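Local coordinates for protein Two-component response regulator yesN (Fusobacterium nucleatum, PDB 3LSG) that probably binds specific DNA sequences as a transcription factor of a two-component system, the chain being its C-terminal AraC-type helix-turn-helix domain, at residues Gln19-Leu22 / Ser23-Ser26; Ile38-Lys41 / Lys42-Ile46; Leu52-Lys55 / Arg56-Ala60; Glu68-Asn71 / Tyr72-Ala75; Val83-Phe86 / Ile87-Phe90. One frame throughout, in Å; residues are numbered along the deposited sequence.

Contact 1: residues Gln19-Leu22 / Ser23-Ser26; sequences QFTL and SVLS
Thr-21 meets Val-24 one turn further on, at the start of helix 22-28, and the polar contacts come first. Standing at the N-cap position, Thr-21 has its hydroxyl swung between its own N and carbonyl carbon (chi1 64°), which aims OG1 at the first turn; Val-24 N gives it a weak capping bond, with N to OG1 at 3.4 Å. The regular helical bonds begin here too: Leu-25 N reaches Thr-21 O at 3.1 Å and Ser-26 N reaches Leu-22 O at 2.9 Å.

The carbon contacts involve Phe-20, Val-24 and Leu-25. Val-24 splits its two methyls: CG1 lies 3.9 Å from Phe-20 CD1, meeting that ring at a slant, while CG2 is packed against two oxygens, 3.5 Å from Thr-21 OG1 and equally near Gln-19 O. Further round, Phe-20 CZ comes to 4.2 Å from Leu-25 CB.

This is an N-capped helix start in the helix-turn-helix domain. Ser-23 OG bonds to Ser-33 and to Glu-81 of the second subunit, so the cap borders the dimer contact. On the inner side Phe-20 packs on helix 2-14 and on Leu-52, while Leu-22 and Leu-25 lie against helices 33-44 and 48-66.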
loop_
_atom_site.group_PDB
_atom_site.type_symbol
_atom_site.label_atom_id
_atom_site.label_comp_id
_atom_site.label_asym_id
_atom_site.label_seq_id
_atom_site.Cartn_x
_atom_site.Cartn_y
_atom_site.Cartn_z
ATOM N N GLN A 19 -6.163 -6.241 5.496
ATOM C CA GLN A 19 -5.288 -5.841 6.604
ATOM C C GLN A 19 -3.946 -6.608 6.624
ATOM O O GLN A 19 -3.115 -6.390 7.497
ATOM C CB GLN A 19 -6.018 -5.941 7.960
ATOM C CG GLN A 19 -7.379 -5.193 8.021
ATOM C CD GLN A 19 -7.296 -3.721 7.575
ATOM O OE1 GLN A 19 -6.524 -2.929 8.122
ATOM N NE2 GLN A 19 -8.106 -3.356 6.577
ATOM N N PHE A 20 -3.740 -7.489 5.648
ATOM C CA PHE A 20 -2.522 -8.291 5.558
ATOM C C PHE A 20 -1.366 -7.476 4.985
ATOM O O PHE A 20 -1.444 -7.007 3.863
ATOM C CB PHE A 20 -2.777 -9.530 4.695
ATOM C CG PHE A 20 -1.577 -10.436 4.541
ATOM C CD1 PHE A 20 -1.105 -11.175 5.615
ATOM C CD2 PHE A 20 -0.938 -10.561 3.319
ATOM C CE1 PHE A 20 -0.016 -12.009 5.477
ATOM C CE2 PHE A 20 0.153 -11.396 3.168
ATOM C CZ PHE A 20 0.607 -12.131 4.241
ATOM N N THR A 21 -0.308 -7.304 5.782
ATOM C CA THR A 21 0.838 -6.485 5.425
ATOM C C THR A 21 2.137 -7.229 5.723
ATOM O O THR A 21 2.132 -8.345 6.252
ATOM C CB THR A 21 0.859 -5.186 6.249
ATOM O OG1 THR A 21 1.031 -5.505 7.637
ATOM C CG2 THR A 21 -0.448 -4.427 6.087
ATOM N N LEU A 22 3.251 -6.591 5.383
ATOM C CA LEU A 22 4.579 -7.122 5.687
ATOM C C LEU A 22 4.705 -7.402 7.180
ATOM O O LEU A 22 5.223 -8.443 7.577
ATOM C CB LEU A 22 5.676 -6.141 5.227
ATOM C CG LEU A 22 7.115 -6.548 5.582
ATOM C CD1 LEU A 22 7.453 -7.860 4.943
ATOM C CD2 LEU A 22 8.133 -5.497 5.169
ATOM N N SER A 23 4.197 -6.482 7.995
ATOM C CA SER A 23 4.258 -6.598 9.456
ATOM C C SER A 23 3.455 -7.778 10.031
ATOM O O SER A 23 3.868 -8.421 11.001
ATOM C CB SER A 23 3.808 -5.277 10.099
ATOM O OG SER A 23 4.761 -4.256 9.839
ATOM N N VAL A 24 2.305 -8.059 9.434
ATOM C CA VAL A 24 1.495 -9.198 9.850
ATOM C C VAL A 24 2.250 -10.487 9.519
ATOM O O VAL A 24 2.326 -11.404 10.340
ATOM C CB VAL A 24 0.117 -9.181 9.149
ATOM C CG1 VAL A 24 -0.677 -10.453 9.465
ATOM C CG2 VAL A 24 -0.671 -7.940 9.546
ATOM N N LEU A 25 2.821 -10.556 8.316
ATOM C CA LEU A 25 3.629 -11.717 7.944
ATOM C C LEU A 25 4.831 -11.898 8.879
ATOM O O LEU A 25 5.103 -12.991 9.376
ATOM C CB LEU A 25 4.116 -11.604 6.497
ATOM C CG LEU A 25 4.952 -12.775 5.972
ATOM C CD1 LEU A 25 4.223 -14.124 6.174
ATOM C CD2 LEU A 25 5.274 -12.586 4.504
ATOM N N SER A 26 5.553 -10.821 9.129
ATOM C CA SER A 26 6.787 -10.950 9.887
ATOM C C SER A 26 6.465 -11.453 11.296
ATOM O O SER A 26 7.178 -12.298 11.853
ATOM C CB SER A 26 7.561 -9.617 9.885
ATOM O OG SER A 26 7.024 -8.719 10.841
#

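Contact 2: residues Ile38-Lys41 / Lys42-Ile46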
loop_
_atom_site.group_PDB
_atom_site.type_symbol
_atom_site.label_atom_id
_atom_site.label_comp_id
_atom_site.label_asym_id
_atom_site.label_seq_id
_atom_site.Cartn_x
_atom_site.Cartn_y
_atom_site.Cartn_z
ATOM N N ILE A 38 14.351 -8.073 3.562
ATOM C CA ILE A 38 15.595 -8.547 2.944
ATOM C C ILE A 38 15.558 -10.038 2.602
ATOM O O ILE A 38 15.945 -10.452 1.513
ATOM C CB ILE A 38 16.798 -8.290 3.885
ATOM C CG1 ILE A 38 16.997 -6.782 4.075
ATOM C CG2 ILE A 38 18.083 -8.986 3.362
ATOM C CD1 ILE A 38 18.089 -6.430 5.081
HETATM N N MSE A 39 15.103 -10.855 3.537
HETATM C CA MSE A 39 15.110 -12.289 3.297
HETATM C C MSE A 39 14.086 -12.670 2.228
HETATM O O MSE A 39 14.349 -13.539 1.391
HETATM C CB MSE A 39 14.888 -13.070 4.590
HETATM C CG MSE A 39 14.765 -14.574 4.373
HETATM SE SE MSE A 39 12.900 -15.142 4.136
HETATM C CE MSE A 39 12.540 -15.577 6.010
ATOM N N PHE A 40 12.932 -12.011 2.244
ATOM C CA PHE A 40 11.916 -12.284 1.233
ATOM C C PHE A 40 12.477 -12.019 -0.154
ATOM O O PHE A 40 12.384 -12.866 -1.039
ATOM C CB PHE A 40 10.652 -11.448 1.444
ATOM C CG PHE A 40 9.516 -11.851 0.547
ATOM C CD1 PHE A 40 8.514 -12.696 1.009
ATOM C CD2 PHE A 40 9.464 -11.412 -0.768
ATOM C CE1 PHE A 40 7.471 -13.087 0.179
ATOM C CE2 PHE A 40 8.427 -11.796 -1.597
ATOM C CZ PHE A 40 7.426 -12.634 -1.122
ATOM N N LYS A 41 13.044 -10.834 -0.336
ATOM C CA LYS A 41 13.581 -10.428 -1.626
ATOM C C LYS A 41 14.713 -11.358 -2.048
ATOM O O LYS A 41 14.874 -11.661 -3.230
ATOM C CB LYS A 41 14.084 -8.988 -1.561
ATOM C CG LYS A 41 14.571 -8.416 -2.891
ATOM C CD LYS A 41 14.539 -6.882 -2.868
ATOM C CE LYS A 41 15.265 -6.279 -4.059
ATOM N NZ LYS A 41 14.767 -6.846 -5.343
ATOM N N LYS A 42 15.496 -11.817 -1.080
ATOM C CA LYS A 42 16.524 -12.801 -1.388
ATOM C C LYS A 42 15.899 -14.086 -1.933
ATOM O O LYS A 42 16.300 -14.576 -2.985
ATOM C CB LYS A 42 17.396 -13.098 -0.167
ATOM C CG LYS A 42 18.652 -13.882 -0.503
ATOM C CD LYS A 42 19.517 -13.125 -1.510
ATOM C CE LYS A 42 20.834 -13.852 -1.773
ATOM N NZ LYS A 42 21.759 -13.078 -2.654
ATOM N N ASN A 43 14.894 -14.607 -1.236
ATOM C CA ASN A 43 14.290 -15.893 -1.595
ATOM C C ASN A 43 13.357 -15.920 -2.814
ATOM O O ASN A 43 13.313 -16.906 -3.540
ATOM C CB ASN A 43 13.552 -16.486 -0.398
ATOM C CG ASN A 43 14.497 -17.001 0.670
ATOM O OD1 ASN A 43 15.543 -16.398 0.947
ATOM N ND2 ASN A 43 14.130 -18.122 1.283
ATOM N N PHE A 44 12.599 -14.850 -3.011
ATOM C CA PHE A 44 11.582 -14.806 -4.053
ATOM C C PHE A 44 12.021 -13.982 -5.261
ATOM O O PHE A 44 11.429 -14.082 -6.339
ATOM C CB PHE A 44 10.272 -14.251 -3.489
ATOM C CG PHE A 44 9.567 -15.201 -2.567
ATOM C CD1 PHE A 44 8.452 -15.900 -2.996
ATOM C CD2 PHE A 44 10.029 -15.401 -1.268
ATOM C CE1 PHE A 44 7.800 -16.782 -2.153
ATOM C CE2 PHE A 44 9.387 -16.285 -0.414
ATOM C CZ PHE A 44 8.271 -16.982 -0.856
ATOM N N GLY A 45 13.037 -13.151 -5.068
ATOM C CA GLY A 45 13.594 -12.367 -6.152
ATOM C C GLY A 45 12.946 -11.012 -6.361
ATOM O O GLY A 45 13.445 -10.191 -7.130
ATOM N N ILE A 46 11.828 -10.777 -5.688
ATOM C CA ILE A 46 11.140 -9.502 -5.768
ATOM C C ILE A 46 10.670 -9.179 -4.362
ATOM O O ILE A 46 10.600 -10.067 -3.524
ATOM C CB ILE A 46 9.908 -9.571 -6.703
ATOM C CG1 ILE A 46 8.856 -10.525 -6.135
ATOM C CG2 ILE A 46 10.310 -10.017 -8.105
ATOM C CD1 ILE A 46 7.528 -10.475 -6.872
#
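Phe-40 and Phe-44, one helical turn apart, stack their rings in an offset, nearly parallel pair: centroids 4.1 Å apart, planes only 5° from each other. Phe-44 CD2 lies over the middle of the Phe-40 ring, whereas Phe-40 CZ falls nearer the rim of the other ring, 3.6 Å from Phe-44 CG. The two first torsions differ, and together they bring the rings face to face: CG of Phe-40 is trans to its N (chi1 -171°), while CG of Phe-44 sits beside its own N (chi1 -72°) and turns back toward the earlier turn. At the edge of the Phe-40 ring, in its plane, Ile-46 O approaches CD2 to 3.3 Å.

Ile-46 O also takes a CA-H...O contact from Lys-41 CA at 3.6 Å, so the chain folds back on the last turn just as helix 33-44 ends. Gly-45, the first residue to leave helical angles, has a positive phi; its N still bonds to Lys-41 O at 3.0 Å, from well above the carbonyl plane. In the AraC-type helix-turn-helix domain, this helix leads through that turn to the long helix 48-66.

Behind the stack, Phe-44 N holds Phe-40 O at 2.8 Å, fixing the spacing of the two residues. Further out, Tyr-51 meets both rings edge-to-face, Lys-4 makes a cation-pi contact with Phe-44, and Ile-7 of helix 2-14 packs on both phenylalanines.

Contact 3: residues Leu52-Lys55 / Arg56-Ala60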
loop_
_atom_site.group_PDB
_atom_site.type_symbol
_atom_site.label_atom_id
_atom_site.label_comp_id
_atom_site.label_asym_id
_atom_site.label_seq_id
_atom_site.Cartn_x
_atom_site.Cartn_y
_atom_site.Cartn_z
ATOM N N LEU A 52 2.883 -9.747 -3.181
ATOM C CA LEU A 52 1.521 -9.702 -2.672
ATOM C C LEU A 52 0.598 -9.076 -3.728
ATOM O O LEU A 52 -0.479 -9.589 -4.003
ATOM C CB LEU A 52 1.457 -8.911 -1.365
ATOM C CG LEU A 52 0.041 -8.651 -0.830
ATOM C CD1 LEU A 52 -0.777 -9.935 -0.647
ATOM C CD2 LEU A 52 0.092 -7.843 0.476
ATOM N N LEU A 53 1.045 -7.978 -4.324
ATOM C CA LEU A 53 0.296 -7.334 -5.393
ATOM C C LEU A 53 0.027 -8.318 -6.540
ATOM O O LEU A 53 -1.094 -8.438 -7.018
ATOM C CB LEU A 53 1.038 -6.091 -5.892
ATOM C CG LEU A 53 0.354 -5.418 -7.086
ATOM C CD1 LEU A 53 -1.041 -4.930 -6.664
ATOM C CD2 LEU A 53 1.189 -4.261 -7.612
ATOM N N GLN A 54 1.050 -9.063 -6.943
ATOM C CA GLN A 54 0.870 -10.031 -8.028
ATOM C C GLN A 54 -0.192 -11.092 -7.726
ATOM O O GLN A 54 -0.992 -11.425 -8.585
ATOM C CB GLN A 54 2.186 -10.720 -8.372
ATOM C CG GLN A 54 2.018 -11.874 -9.322
ATOM C CD GLN A 54 3.343 -12.457 -9.740
ATOM O OE1 GLN A 54 4.375 -12.146 -9.150
ATOM N NE2 GLN A 54 3.325 -13.297 -10.771
ATOM N N LYS A 55 -0.204 -11.627 -6.508
ATOM C CA LYS A 55 -1.234 -12.602 -6.153
ATOM C C LYS A 55 -2.642 -12.006 -6.272
ATOM O O LYS A 55 -3.568 -12.653 -6.763
ATOM C CB LYS A 55 -0.991 -13.160 -4.750
ATOM C CG LYS A 55 0.305 -13.944 -4.645
ATOM C CD LYS A 55 0.114 -15.392 -5.061
ATOM C CE LYS A 55 -0.780 -16.101 -4.049
ATOM N NZ LYS A 55 -0.650 -17.583 -4.107
ATOM N N ARG A 56 -2.800 -10.775 -5.810
ATOM C CA ARG A 56 -4.081 -10.090 -5.883
ATOM C C ARG A 56 -4.525 -9.763 -7.320
ATOM O O ARG A 56 -5.700 -9.919 -7.651
ATOM C CB ARG A 56 -4.041 -8.821 -5.029
ATOM C CG ARG A 56 -3.786 -9.127 -3.549
ATOM C CD ARG A 56 -3.644 -7.868 -2.706
ATOM N NE ARG A 56 -3.980 -8.152 -1.307
ATOM C CZ ARG A 56 -3.662 -7.363 -0.288
ATOM N NH1 ARG A 56 -2.986 -6.235 -0.495
ATOM N NH2 ARG A 56 -4.023 -7.701 0.936
HETATM N N MSE A 57 -3.594 -9.316 -8.158
HETATM C CA MSE A 57 -3.903 -9.021 -9.557
HETATM C C MSE A 57 -4.271 -10.287 -10.340
HETATM O O MSE A 57 -5.183 -10.286 -11.173
HETATM C CB MSE A 57 -2.716 -8.320 -10.239
HETATM C CG MSE A 57 -2.407 -6.913 -9.713
HETATM SE SE MSE A 57 -3.929 -5.678 -9.749
HETATM C CE MSE A 57 -4.798 -6.035 -8.040
ATOM N N GLU A 58 -3.550 -11.372 -10.080
ATOM C CA GLU A 58 -3.855 -12.622 -10.745
ATOM C C GLU A 58 -5.251 -13.113 -10.372
ATOM O O GLU A 58 -5.986 -13.581 -11.233
ATOM C CB GLU A 58 -2.765 -13.667 -10.479
ATOM C CG GLU A 58 -1.460 -13.308 -11.208
ATOM C CD GLU A 58 -0.252 -14.167 -10.832
ATOM O OE1 GLU A 58 -0.299 -14.915 -9.828
ATOM O OE2 GLU A 58 0.765 -14.073 -11.553
ATOM N N LYS A 59 -5.629 -12.966 -9.104
ATOM C CA LYS A 59 -6.976 -13.327 -8.677
ATOM C C LYS A 59 -8.002 -12.364 -9.299
ATOM O O LYS A 59 -9.070 -12.781 -9.714
ATOM C CB LYS A 59 -7.080 -13.328 -7.153
ATOM C CG LYS A 59 -8.425 -13.768 -6.581
ATOM C CD LYS A 59 -8.859 -15.120 -7.139
ATOM C CE LYS A 59 -9.959 -15.757 -6.273
ATOM N NZ LYS A 59 -10.369 -17.099 -6.774
ATOM N N ALA A 60 -7.656 -11.084 -9.402
ATOM C CA ALA A 60 -8.559 -10.113 -10.006
ATOM C C ALA A 60 -8.831 -10.509 -11.452
ATOM O O ALA A 60 -9.976 -10.515 -11.909
ATOM C CB ALA A 60 -7.965 -8.730 -9.936
#
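Arg-56 lies back along the helix against Leu-52, four residues earlier. Its CB is 3.6 Å from Leu-53 O, and CG, set beside its own N (chi1 -61°), comes to 3.4 Å from Leu-52 O. From CG to NE the chain runs extended; CD passes Leu-52 CD1, and NE draws to 3.7 Å from that same methyl. At the tip Leu-52 CD2 sits over one face of the guanidinium, toward its rim, 3.6 Å from NH1. The leucine thus covers the flat group with carbon while NE gives a hydrogen bond to Tyr-15 O, outside this stretch, which helps to orient the group.

On another side of the helix, Gln-54 NE2 donates to Glu-58 OE2 at 2.8 Å, nearly straight at 164°. The acceptor lies close to the amide plane, but the donor stands above the carboxylate plane, the two planes being 75° apart. Leu-53 CD1 rests 3.9 Å from CG of selenomethionine Met-57, and Lys-55 NZ makes a salt bridge with Glu-12 of helix 2-14.

These are i to i+4 pairings along the middle of helix 48-66, the long helix that joins the two helix-turn-helix units of an AraC-type DNA-binding domain.

Contact 4: residues Glu68-Asn71 / Tyr72-Ala75; sequences ELKN and YEIA
Glu-73 sets CG beside its own N, opposite the carbonyl carbon (chi1 -62°), and runs extended from there, carrying its carboxylate back over the start of helix 71-77 to the N-H of Lys-70. OE1 accepts from Lys-70 N through its anti lone pair, N to OE1 2.9 Å and close to straight at 162°. Lys-70 holds the N-cap position, so the glutamate three residues on satisfies the cap residue's own N-H; its negative charge beside the helix N terminus should also suit the helix dipole.

The Glu-73 side chain crosses that of Leu-69 at about a right angle, with OE1 3.5 Å from Leu-69 CD2. Leu-69 CB touches Ile-74 CG1 at 3.7 Å, a small apolar contact under the cap. Tyr-72, its CG between N and the carbonyl carbon, sends its ring back to Lys-70, whose CB comes to 3.4 Å from Tyr-72 CE2 at a slant. Backbone bonds complete the first turn: Ile-74 N to Lys-70 O at 3.0 Å and Ala-75 N to Asn-71 O at 2.8 Å.

Below this turn Ile-74 packs on Ala-60, Leu-63 and Leu-64 of helix 48-66, while Asn-71 and Ala-75 face helix 83-94 through Val-83, Ile-87 and Phe-86.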
loop_
_atom_site.group_PDB
_atom_site.type_symbol
_atom_site.label_atom_id
_atom_site.label_comp_id
_atom_site.label_asym_id
_atom_site.label_seq_id
_atom_site.Cartn_x
_atom_site.Cartn_y
_atom_site.Cartn_z
ATOM N N GLU A 68 -19.375 -12.105 -13.228
ATOM C CA GLU A 68 -19.998 -10.831 -13.569
ATOM C C GLU A 68 -19.902 -9.853 -12.400
ATOM O O GLU A 68 -20.587 -8.830 -12.374
ATOM C CB GLU A 68 -21.470 -11.045 -13.943
ATOM C CG GLU A 68 -21.669 -11.956 -15.146
ATOM C CD GLU A 68 -21.009 -11.404 -16.397
ATOM O OE1 GLU A 68 -21.182 -10.195 -16.673
ATOM O OE2 GLU A 68 -20.317 -12.178 -17.098
ATOM N N LEU A 69 -19.041 -10.171 -11.439
ATOM C CA LEU A 69 -18.811 -9.291 -10.296
ATOM C C LEU A 69 -18.434 -7.868 -10.718
ATOM O O LEU A 69 -17.676 -7.675 -11.669
ATOM C CB LEU A 69 -17.706 -9.866 -9.399
ATOM C CG LEU A 69 -17.986 -11.208 -8.733
ATOM C CD1 LEU A 69 -16.714 -11.714 -8.089
ATOM C CD2 LEU A 69 -19.122 -11.087 -7.708
ATOM N N LYS A 70 -18.951 -6.877 -9.993
ATOM C CA LYS A 70 -18.555 -5.478 -10.183
ATOM C C LYS A 70 -17.147 -5.229 -9.638
ATOM O O LYS A 70 -16.634 -6.003 -8.820
ATOM C CB LYS A 70 -19.557 -4.535 -9.486
ATOM C CG LYS A 70 -20.997 -4.685 -9.987
ATOM C CD LYS A 70 -21.082 -4.136 -11.411
ATOM C CE LYS A 70 -22.240 -4.687 -12.186
ATOM N NZ LYS A 70 -22.089 -4.289 -13.614
ATOM N N ASN A 71 -16.517 -4.149 -10.091
ATOM C CA ASN A 71 -15.177 -3.807 -9.605
ATOM C C ASN A 71 -15.120 -3.704 -8.087
ATOM O O ASN A 71 -14.176 -4.183 -7.485
ATOM C CB ASN A 71 -14.658 -2.518 -10.261
ATOM C CG ASN A 71 -14.340 -2.710 -11.739
ATOM O OD1 ASN A 71 -14.056 -3.822 -12.172
ATOM N ND2 ASN A 71 -14.360 -1.628 -12.508
ATOM N N TYR A 72 -16.126 -3.082 -7.466
ATOM C CA TYR A 72 -16.092 -2.923 -6.017
ATOM C C TYR A 72 -16.141 -4.288 -5.325
ATOM O O TYR A 72 -15.623 -4.434 -4.222
ATOM C CB TYR A 72 -17.176 -1.947 -5.479
ATOM C CG TYR A 72 -18.594 -2.406 -5.712
ATOM C CD1 TYR A 72 -19.206 -3.311 -4.842
ATOM C CD2 TYR A 72 -19.319 -1.945 -6.810
ATOM C CE1 TYR A 72 -20.520 -3.746 -5.073
ATOM C CE2 TYR A 72 -20.614 -2.373 -7.054
ATOM C CZ TYR A 72 -21.210 -3.280 -6.189
ATOM O OH TYR A 72 -22.502 -3.699 -6.437
ATOM N N GLU A 73 -16.726 -5.286 -5.983
ATOM C CA GLU A 73 -16.787 -6.636 -5.409
ATOM C C GLU A 73 -15.466 -7.373 -5.580
ATOM O O GLU A 73 -14.968 -8.005 -4.658
ATOM C CB GLU A 73 -17.881 -7.462 -6.063
ATOM C CG GLU A 73 -19.280 -6.917 -5.882
ATOM C CD GLU A 73 -20.343 -7.835 -6.475
ATOM O OE1 GLU A 73 -20.496 -7.859 -7.713
ATOM O OE2 GLU A 73 -21.031 -8.531 -5.695
ATOM N N ILE A 74 -14.915 -7.308 -6.779
ATOM C CA ILE A 74 -13.608 -7.887 -7.032
ATOM C C ILE A 74 -12.543 -7.241 -6.149
ATOM O O ILE A 74 -11.726 -7.944 -5.569
ATOM C CB ILE A 74 -13.230 -7.777 -8.504
ATOM C CG1 ILE A 74 -14.169 -8.649 -9.339
ATOM C CG2 ILE A 74 -11.783 -8.222 -8.726
ATOM C CD1 ILE A 74 -14.062 -8.369 -10.851
ATOM N N ALA A 75 -12.562 -5.915 -6.026
ATOM C CA ALA A 75 -11.613 -5.225 -5.146
ATOM C C ALA A 75 -11.677 -5.829 -3.750
ATOM O O ALA A 75 -10.660 -6.193 -3.163
ATOM C CB ALA A 75 -11.914 -3.727 -5.088
#

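Contact 5: residues Val83-Phe86 / Ile87-Phe90; sequences VNYF and ITKF. With PO4 (phosphate ion), chain F.
Tyr-85 and Lys-89 run side by side, pointing the same way, out to a phosphate ion. Lys-89 CG lies over one face of the Tyr-85 ring, toward the rim, and further along Lys-89 CE comes to 3.2 Å from Tyr-85 OH. Each tip then gives a hydrogen bond to a different oxygen of the ion, Tyr-85 OH to O4 at 2.6 Å and Lys-89 NZ to O3 at 2.6 Å; O4 meets the tyrosine at its edge, in the ring plane. The phosphate, probably from the crystallisation liquor, is also hydrogen-bonded by Tyr-85 OH and Lys-89 NZ of the second subunit, so it bridges the two chains.

Thr-88 crosses Tyr-85 at about a right angle. Its hydroxyl, turned between its own N and carbonyl carbon (chi1 71°), bonds back to Tyr-85 O at 2.7 Å, and that oxygen also accepts from Lys-89 N at 3.0 Å. Helix 83-94 follows helix 71-77 in the AraC-type helix-turn-helix domain, the part of the protein that probably binds DNA.

On the buried side Phe-86 and Phe-90 also point the same way, but their rings are inclined at 60°, with Phe-86 CZ 4.1 Å from Phe-90 CD1. Both pack on Met-57 of helix 48-66 and on Pro-98, and Tyr-101 meets Phe-90 edge-to-face.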
loop_
_atom_site.group_PDB
_atom_site.type_symbol
_atom_site.label_atom_id
_atom_site.label_comp_id
_atom_site.label_asym_id
_atom_site.label_seq_id
_atom_site.Cartn_x
_atom_site.Cartn_y
_atom_site.Cartn_z
ATOM N N VAL A 83 -12.067 0.616 -4.017
ATOM C CA VAL A 83 -12.232 0.176 -5.410
ATOM C C VAL A 83 -11.440 1.029 -6.413
ATOM O O VAL A 83 -10.960 0.529 -7.408
ATOM C CB VAL A 83 -13.718 0.121 -5.832
ATOM C CG1 VAL A 83 -14.383 1.487 -5.695
ATOM C CG2 VAL A 83 -13.861 -0.390 -7.256
ATOM N N ASN A 84 -11.310 2.325 -6.161
ATOM C CA ASN A 84 -10.567 3.153 -7.105
ATOM C C ASN A 84 -9.068 2.928 -7.028
ATOM O O ASN A 84 -8.377 2.982 -8.042
ATOM C CB ASN A 84 -10.913 4.622 -6.937
ATOM C CG ASN A 84 -12.303 4.927 -7.428
ATOM O OD1 ASN A 84 -12.702 4.468 -8.501
ATOM N ND2 ASN A 84 -13.058 5.679 -6.646
ATOM N N TYR A 85 -8.572 2.646 -5.829
ATOM C CA TYR A 85 -7.166 2.299 -5.668
ATOM C C TYR A 85 -6.890 0.963 -6.353
ATOM O O TYR A 85 -5.904 0.813 -7.054
ATOM C CB TYR A 85 -6.767 2.251 -4.190
ATOM C CG TYR A 85 -5.259 2.252 -3.984
ATOM C CD1 TYR A 85 -4.479 3.339 -4.389
ATOM C CD2 TYR A 85 -4.620 1.171 -3.395
ATOM C CE1 TYR A 85 -3.107 3.344 -4.208
ATOM C CE2 TYR A 85 -3.250 1.162 -3.198
ATOM C CZ TYR A 85 -2.494 2.249 -3.605
ATOM O OH TYR A 85 -1.127 2.230 -3.403
ATOM N N PHE A 86 -7.768 -0.009 -6.137
ATOM C CA PHE A 86 -7.733 -1.261 -6.900
ATOM C C PHE A 86 -7.636 -1.030 -8.414
ATOM O O PHE A 86 -6.807 -1.623 -9.085
ATOM C CB PHE A 86 -8.962 -2.133 -6.605
ATOM C CG PHE A 86 -9.187 -3.234 -7.637
ATOM C CD1 PHE A 86 -8.303 -4.309 -7.738
ATOM C CD2 PHE A 86 -10.254 -3.180 -8.502
ATOM C CE1 PHE A 86 -8.496 -5.311 -8.691
ATOM C CE2 PHE A 86 -10.465 -4.186 -9.448
ATOM C CZ PHE A 86 -9.590 -5.244 -9.542
ATOM N N ILE A 87 -8.482 -0.159 -8.947
ATOM C CA ILE A 87 -8.456 0.125 -10.381
ATOM C C ILE A 87 -7.105 0.711 -10.821
ATOM O O ILE A 87 -6.565 0.324 -11.862
ATOM C CB ILE A 87 -9.618 1.064 -10.779
ATOM C CG1 ILE A 87 -10.948 0.293 -10.836
ATOM C CG2 ILE A 87 -9.346 1.720 -12.129
ATOM C CD1 ILE A 87 -12.180 1.220 -10.755
ATOM N N THR A 88 -6.543 1.619 -10.018
ATOM C CA THR A 88 -5.249 2.201 -10.352
ATOM C C THR A 88 -4.113 1.174 -10.322
ATOM O O THR A 88 -3.211 1.232 -11.162
ATOM C CB THR A 88 -4.869 3.398 -9.451
ATOM O OG1 THR A 88 -4.567 2.930 -8.131
ATOM C CG2 THR A 88 -5.996 4.418 -9.399
ATOM N N LYS A 89 -4.142 0.245 -9.365
ATOM C CA LYS A 89 -3.101 -0.782 -9.315
ATOM C C LYS A 89 -3.253 -1.735 -10.503
ATOM O O LYS A 89 -2.271 -2.108 -11.137
ATOM C CB LYS A 89 -3.140 -1.565 -7.988
ATOM C CG LYS A 89 -2.642 -0.788 -6.761
ATOM C CD LYS A 89 -1.156 -0.469 -6.891
ATOM C CE LYS A 89 -0.559 0.007 -5.582
ATOM N NZ LYS A 89 0.824 0.536 -5.786
ATOM N N PHE A 90 -4.496 -2.132 -10.794
ATOM C CA PHE A 90 -4.774 -3.046 -11.886
ATOM C C PHE A 90 -4.283 -2.440 -13.198
ATOM O O PHE A 90 -3.654 -3.115 -14.019
ATOM C CB PHE A 90 -6.281 -3.323 -11.978
ATOM C CG PHE A 90 -6.633 -4.414 -12.953
ATOM C CD1 PHE A 90 -6.868 -5.710 -12.511
ATOM C CD2 PHE A 90 -6.725 -4.145 -14.308
ATOM C CE1 PHE A 90 -7.191 -6.732 -13.418
ATOM C CE2 PHE A 90 -7.058 -5.151 -15.211
ATOM C CZ PHE A 90 -7.281 -6.444 -14.770
HETATM P P PO4 F . 1.488 0.497 -2.089
HETATM O O1 PO4 F . 2.049 -0.897 -2.028
HETATM O O2 PO4 F . 2.124 1.371 -1.041
HETATM O O3 PO4 F . 1.771 1.072 -3.459
HETATM O O4 PO4 F . 0.000 0.441 -1.848
#

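Overall arrangement
Contact 3 occupies the middle of the molecule, its centre about 4 Å from that of the chain. It touches contact 1 through Leu-52 CD2 and Phe-20 O at 3.8 Å, and Ile-46 of contact 2 brushes Gln-54. It also touches contacts 4 and 5: Met-57 SE lies 3.5 Å from Phe-90 CA of contact 5, and Ala-60 meets Ile-74 of contact 4. Contacts 4 and 5 pack directly, their centres about 11 Å apart; contacts 2 and 4 sit on opposite sides of the chain's centre, about 31 Å between centres. Contacts 1, 2 and 5 all reach the second subunit, but it is contact 5 that holds the bridging phosphate.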